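Local coordinates for orotidine 5'-phosphate decarboxylase (Sulfolobus solfataricus, PDB 4DBD) that catalyses the decarboxylation of orotidine 5'-monophosphate to UMP, the last step of de novo UMP synthesis, as a homodimer of TIM barrels, at the interface of chains A and B. Sequence-based numbering; all coordinates share one arbitrary frame. Chains: chain A/B, Orotidine 5'-phosphate decarboxylase.

Contact 1: the interface of chains A and B. Residues chain A 65, 88, 91-93; chain B 116, 118-119.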
ATOM      1  N   ILE A  65       3.337  -7.787  -5.032  1.00 15.51           N
ATOM      2  CA  ILE A  65       3.454  -8.614  -6.216  1.00 14.41           C
ATOM      3  C   ILE A  65       2.136  -8.577  -6.998  1.00 15.64           C
ATOM      4  O   ILE A  65       1.081  -8.205  -6.454  1.00 14.44           O
ATOM      5  CB  ILE A  65       3.813 -10.060  -5.850  1.00 17.87           C
ATOM      6  CG1 ILE A  65       2.682 -10.688  -5.029  1.00 14.50           C
ATOM      7  CG2 ILE A  65       5.108 -10.095  -5.063  1.00 16.50           C
ATOM      8  CD1 ILE A  65       2.843 -12.201  -4.846  1.00 21.77           C
ATOM      9  N   ILE A  88       8.015  -0.372  -6.934  1.00 14.48           N
ATOM     10  CA  ILE A  88       7.921  -1.839  -6.862  1.00 16.68           C
ATOM     11  C   ILE A  88       8.410  -2.547  -8.123  1.00 18.02           C
ATOM     12  O   ILE A  88       8.696  -3.745  -8.095  1.00 19.09           O
ATOM     13  CB  ILE A  88       6.501  -2.313  -6.537  1.00 15.86           C
ATOM     14  CG1 ILE A  88       5.531  -1.904  -7.639  1.00 14.01           C
ATOM     15  CG2 ILE A  88       6.048  -1.746  -5.185  1.00 22.09           C
ATOM     16  CD1 ILE A  88       4.083  -2.163  -7.253  1.00 17.67           C
ATOM     17  N   LYS A  91       8.565  -6.481 -13.589  1.00 16.18           N
ATOM     18  CA  LYS A  91       8.393  -7.921 -13.744  1.00 16.39           C
ATOM     19  C   LYS A  91       7.802  -8.586 -12.509  1.00 18.77           C
ATOM     20  O   LYS A  91       8.398  -8.551 -11.428  1.00 18.08           O
ATOM     21  CB  LYS A  91       9.728  -8.581 -14.116  1.00 18.58           C
ATOM     22  CG  LYS A  91      10.061  -8.500 -15.597  1.00 28.03           C
ATOM     23  CD  LYS A  91       9.919  -7.069 -16.095  1.00 36.99           C
ATOM     24  CE  LYS A  91      10.976  -6.705 -17.133  1.00 45.92           C
ATOM     25  NZ  LYS A  91      11.207  -5.221 -17.169  1.00 32.45           N
ATOM     26  N   GLY A  92       6.622  -9.183 -12.667  1.00 15.21           N
ATOM     27  CA  GLY A  92       5.989  -9.911 -11.578  1.00 15.65           C
ATOM     28  C   GLY A  92       5.246  -8.999 -10.613  1.00 19.78           C
ATOM     29  O   GLY A  92       4.782  -9.436  -9.557  1.00 15.22           O
ATOM     30  N   SER A  93       5.137  -7.727 -10.975  1.00 15.32           N
ATOM     31  CA  SER A  93       4.412  -6.758 -10.153  1.00 14.07           C
ATOM     32  C   SER A  93       3.582  -5.849 -11.056  1.00 14.92           C
ATOM     33  O   SER A  93       2.450  -6.182 -11.403  1.00 15.61           O
ATOM     34  CB  SER A  93       5.385  -5.976  -9.270  1.00 16.49           C
ATOM     35  OG  SER A  93       4.718  -5.026  -8.455  1.00 21.01           O
TER
ATOM     36  N   HIS B 116       9.659 -10.766  -6.175  1.00 18.54           N
ATOM     37  CA  HIS B 116       9.463 -10.755  -7.622  1.00 24.40           C
ATOM     38  C   HIS B 116      10.711 -10.235  -8.337  1.00 22.08           C
ATOM     39  O   HIS B 116      11.516  -9.491  -7.764  1.00 20.22           O
ATOM     40  CB  HIS B 116       8.222  -9.942  -8.004  1.00 16.33           C
ATOM     41  CG  HIS B 116       8.292  -8.514  -7.572  1.00 17.80           C
ATOM     42  ND1 HIS B 116       8.208  -8.137  -6.252  1.00 18.92           N
ATOM     43  CD2 HIS B 116       8.460  -7.374  -8.286  1.00 14.24           C
ATOM     44  CE1 HIS B 116       8.320  -6.822  -6.167  1.00 16.49           C
ATOM     45  NE2 HIS B 116       8.471  -6.336  -7.384  1.00 17.19           N
ATOM     46  N   GLY B 118      11.061  -8.080 -10.592  1.00 20.90           N
ATOM     47  CA  GLY B 118      11.036  -6.658 -10.860  1.00 19.17           C
ATOM     48  C   GLY B 118      11.512  -5.804  -9.698  1.00 18.30           C
ATOM     49  O   GLY B 118      11.744  -4.609  -9.860  1.00 21.31           O
ATOM     50  N   TRP B 119      11.664  -6.409  -8.524  1.00 18.65           N
ATOM     51  CA  TRP B 119      12.164  -5.661  -7.371  1.00 16.76           C
ATOM     52  C   TRP B 119      13.616  -5.259  -7.571  1.00 20.53           C
ATOM     53  O   TRP B 119      14.492  -6.117  -7.716  1.00 21.18           O
ATOM     54  CB  TRP B 119      12.040  -6.472  -6.077  1.00 19.61           C
ATOM     55  CG  TRP B 119      12.537  -5.717  -4.873  1.00 20.76           C
ATOM     56  CD1 TRP B 119      13.763  -5.819  -4.285  1.00 20.77           C
ATOM     57  CD2 TRP B 119      11.817  -4.729  -4.126  1.00 21.13           C
ATOM     58  NE1 TRP B 119      13.849  -4.966  -3.211  1.00 18.31           N
ATOM     59  CE2 TRP B 119      12.664  -4.283  -3.094  1.00 16.09           C
ATOM     60  CE3 TRP B 119      10.531  -4.185  -4.233  1.00 18.60           C
ATOM     61  CZ2 TRP B 119      12.269  -3.311  -2.167  1.00 19.25           C
ATOM     62  CZ3 TRP B 119      10.136  -3.235  -3.306  1.00 14.55           C
ATOM     63  CH2 TRP B 119      11.003  -2.805  -2.290  1.00 19.51           C
TER
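B:His116 inserts its imidazole among the chain A residues A:Ile65, A:Ile88 and A:Lys91 to A:Ser93, in the homodimer interface of this TIM-barrel OMP decarboxylase. Starting at the root, CB of B:His116 lies 3.7 Å from the carbonyl O of A:Lys91, with the carbonyl O of A:Gly92 at a similar range. CG sits between the backbone N and the carbonyl carbon of its own residue (chi1 60°), and this rotation directs the ring toward chain A. Along one branch, ND1 stands 3.9 Å from the A:Ile65 methyl CG2, which approaches from above the ring plane. Along the other, CD2 is 3.4 Å from A:Lys91 O, which lies in plane at the ring edge; CD2 also meets CB of A:Ser93 at 3.5 Å, and that carbon stands off the plane on the same side as the isoleucine methyl. The opposite face is backed from within chain B by CB of B:Trp119, 3.7 Å above the plane toward the rim. At the tip, NE2 donates to the carbonyl O of A:Ile88 over 2.7 Å. The bond is nearly straight at the hydrogen (176°), and the oxygen lies in the ring plane, so bond and packing together fix the imidazole's orientation. A phenylalanine here would probably keep some of the packing but leave the A:Ile88 carbonyl without its donor from chain B. A second link runs between backbones: B:Gly118 N donates to A:Lys91 O at 2.8 Å, with a more bent path (133° at the hydrogen), so one carbonyl serves both this amide and the imidazole edge. A:Ile65, which directly follows A:Asp64 of the family's Asp-X-Lys-X-X-Asp sequence, itself belongs to the segment predicted to bind substrate, so the imidazole touches that segment directly.

Contact 2: the interface of chains A and B. Residues chain A 11, 34, 37-38; chain B 71, 75.
The guanidinium of B:Arg75 has the backbone C of B:Ser71, of its own chain, 3.6 Å from its plane over the centre of one face; on the other side the carboxylate of A:Asp38 stands beyond the NE–NH2 edge, raised off the plane. The two flat groups are 23° apart in tilt, and both carboxylate oxygens stand clearly above the guanidinium plane. B:Arg75 NE and A:Asp38 OD1 form a salt bridge at 2.9 Å. NH2 of the arginine and OD2 of the aspartate are also 2.9 Å apart, but in both pairs the N-H points elsewhere, so the attraction is that of facing charges and not of a bidentate hydrogen-bonded pair. Bends at chi2 (69°) and chi3 (130°) of the arginine bring its head back alongside helix 33-39 of chain A in this homodimer interface. Nearer the backbone the contact becomes apolar: CB of B:Arg75 packs against CB of A:Leu37 at 3.8 Å, and CG comes within 3.4 Å of OD1 of A:Asp38. Helix 66-73 of chain B contributes B:Ser71, whose side chain reaches the ring of A:Pro34, near the start of the chain A helix. The carbonyl O of A:Asp11, a residue predicted to bind substrate, is 4.4 Å from NH2 of B:Arg75, at the margin of the contact. The B:Ser71 contact is made by its CB, 4.0 Å from CG of A:Pro34.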
ATOM      1  N   ASP A  11     -10.505  11.039   2.312  1.00 21.14           N
ATOM      2  CA  ASP A  11      -9.899  10.186   3.326  1.00 19.52           C
ATOM      3  C   ASP A  11     -10.688  10.273   4.634  1.00 29.68           C
ATOM      4  O   ASP A  11     -10.362   9.608   5.620  1.00 33.75           O
ATOM      5  CB  ASP A  11      -8.442  10.607   3.543  1.00 21.66           C
ATOM      6  CG  ASP A  11      -7.589  10.390   2.314  1.00 19.73           C
ATOM      7  OD1 ASP A  11      -7.678   9.292   1.710  1.00 20.80           O
ATOM      8  OD2 ASP A  11      -6.832  11.318   1.946  1.00 23.02           O
ATOM      9  N   PRO A  34      -8.175   4.971   4.362  1.00 16.24           N
ATOM     10  CA  PRO A  34      -8.833   5.476   5.574  1.00 19.16           C
ATOM     11  C   PRO A  34     -10.356   5.475   5.455  1.00 24.67           C
ATOM     12  O   PRO A  34     -11.048   5.179   6.444  1.00 22.66           O
ATOM     13  CB  PRO A  34      -8.318   6.906   5.670  1.00 21.60           C
ATOM     14  CG  PRO A  34      -6.947   6.844   5.012  1.00 21.86           C
ATOM     15  CD  PRO A  34      -7.133   5.895   3.865  1.00 19.15           C
ATOM     16  N   LEU A  37     -11.770   1.773   5.366  1.00 23.30           N
ATOM     17  CA  LEU A  37     -11.746   1.208   6.721  1.00 28.64           C
ATOM     18  C   LEU A  37     -12.725   1.898   7.698  1.00 33.28           C
ATOM     19  O   LEU A  37     -13.160   1.293   8.678  1.00 37.85           O
ATOM     20  CB  LEU A  37     -10.325   1.214   7.297  1.00 19.67           C
ATOM     21  CG  LEU A  37      -9.258   0.473   6.486  1.00 16.71           C
ATOM     22  CD1 LEU A  37      -7.894   0.666   7.116  1.00 21.92           C
ATOM     23  CD2 LEU A  37      -9.572  -1.020   6.351  1.00 24.77           C
ATOM     24  N   ASP A  38     -13.058   3.160   7.444  1.00 27.16           N
ATOM     25  CA  ASP A  38     -14.010   3.872   8.299  1.00 24.68           C
ATOM     26  C   ASP A  38     -15.434   3.427   7.974  1.00 40.25           C
ATOM     27  O   ASP A  38     -16.141   2.908   8.840  1.00 46.22           O
ATOM     28  CB  ASP A  38     -13.879   5.390   8.134  1.00 25.05           C
ATOM     29  CG  ASP A  38     -12.741   5.983   8.956  1.00 51.59           C
ATOM     30  OD1 ASP A  38     -12.389   5.398  10.008  1.00 53.61           O
ATOM     31  OD2 ASP A  38     -12.205   7.047   8.553  1.00 47.36           O
TER
ATOM     32  N   SER B  71      -3.822   7.047   9.895  1.00 19.72           N
ATOM     33  CA  SER B  71      -5.280   6.966   9.736  1.00 17.74           C
ATOM     34  C   SER B  71      -5.719   5.546   9.378  1.00 18.25           C
ATOM     35  O   SER B  71      -6.819   5.105   9.724  1.00 21.79           O
ATOM     36  CB  SER B  71      -5.758   7.942   8.666  1.00 17.73           C
ATOM     37  OG  SER B  71      -5.557   9.281   9.088  1.00 23.29           O
ATOM     38  N   ARG B  75      -7.498   2.150  12.580  1.00 18.96           N
ATOM     39  CA  ARG B  75      -8.713   1.380  12.307  1.00 23.22           C
ATOM     40  C   ARG B  75      -8.453  -0.130  12.289  1.00 22.19           C
ATOM     41  O   ARG B  75      -9.327  -0.909  11.908  1.00 25.88           O
ATOM     42  CB  ARG B  75      -9.331   1.802  10.962  1.00 24.21           C
ATOM     43  CG  ARG B  75     -10.110   3.119  10.983  1.00 35.19           C
ATOM     44  CD  ARG B  75      -9.219   4.326  11.180  1.00 42.69           C
ATOM     45  NE  ARG B  75      -9.488   5.365  10.182  1.00 52.21           N
ATOM     46  CZ  ARG B  75      -9.132   6.644  10.299  1.00 28.95           C
ATOM     47  NH1 ARG B  75      -8.492   7.065  11.376  1.00 40.31           N
ATOM     48  NH2 ARG B  75      -9.426   7.507   9.336  1.00 42.29           N
TER

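The C-alpha centres of contact 1 and contact 2 are about 27 Å apart, and the two share no residue. Two-fold symmetry repeats each with the chains exchanged, so both contacts recur as twins across the homodimer. One stretch of sequence links them: A:Ile65 of contact 1 lies just before helix 66-73, and contact 2 takes B:Ser71 from the same helix in the other chain and B:Arg75 from the loop after it. Contact 1 is centred about 13 Å from A:Lys61 and contact 2 about 10 Å from A:Asp59, both predicted catalytic residues. This proximity suggests that dimer packing may help position the active-site segments.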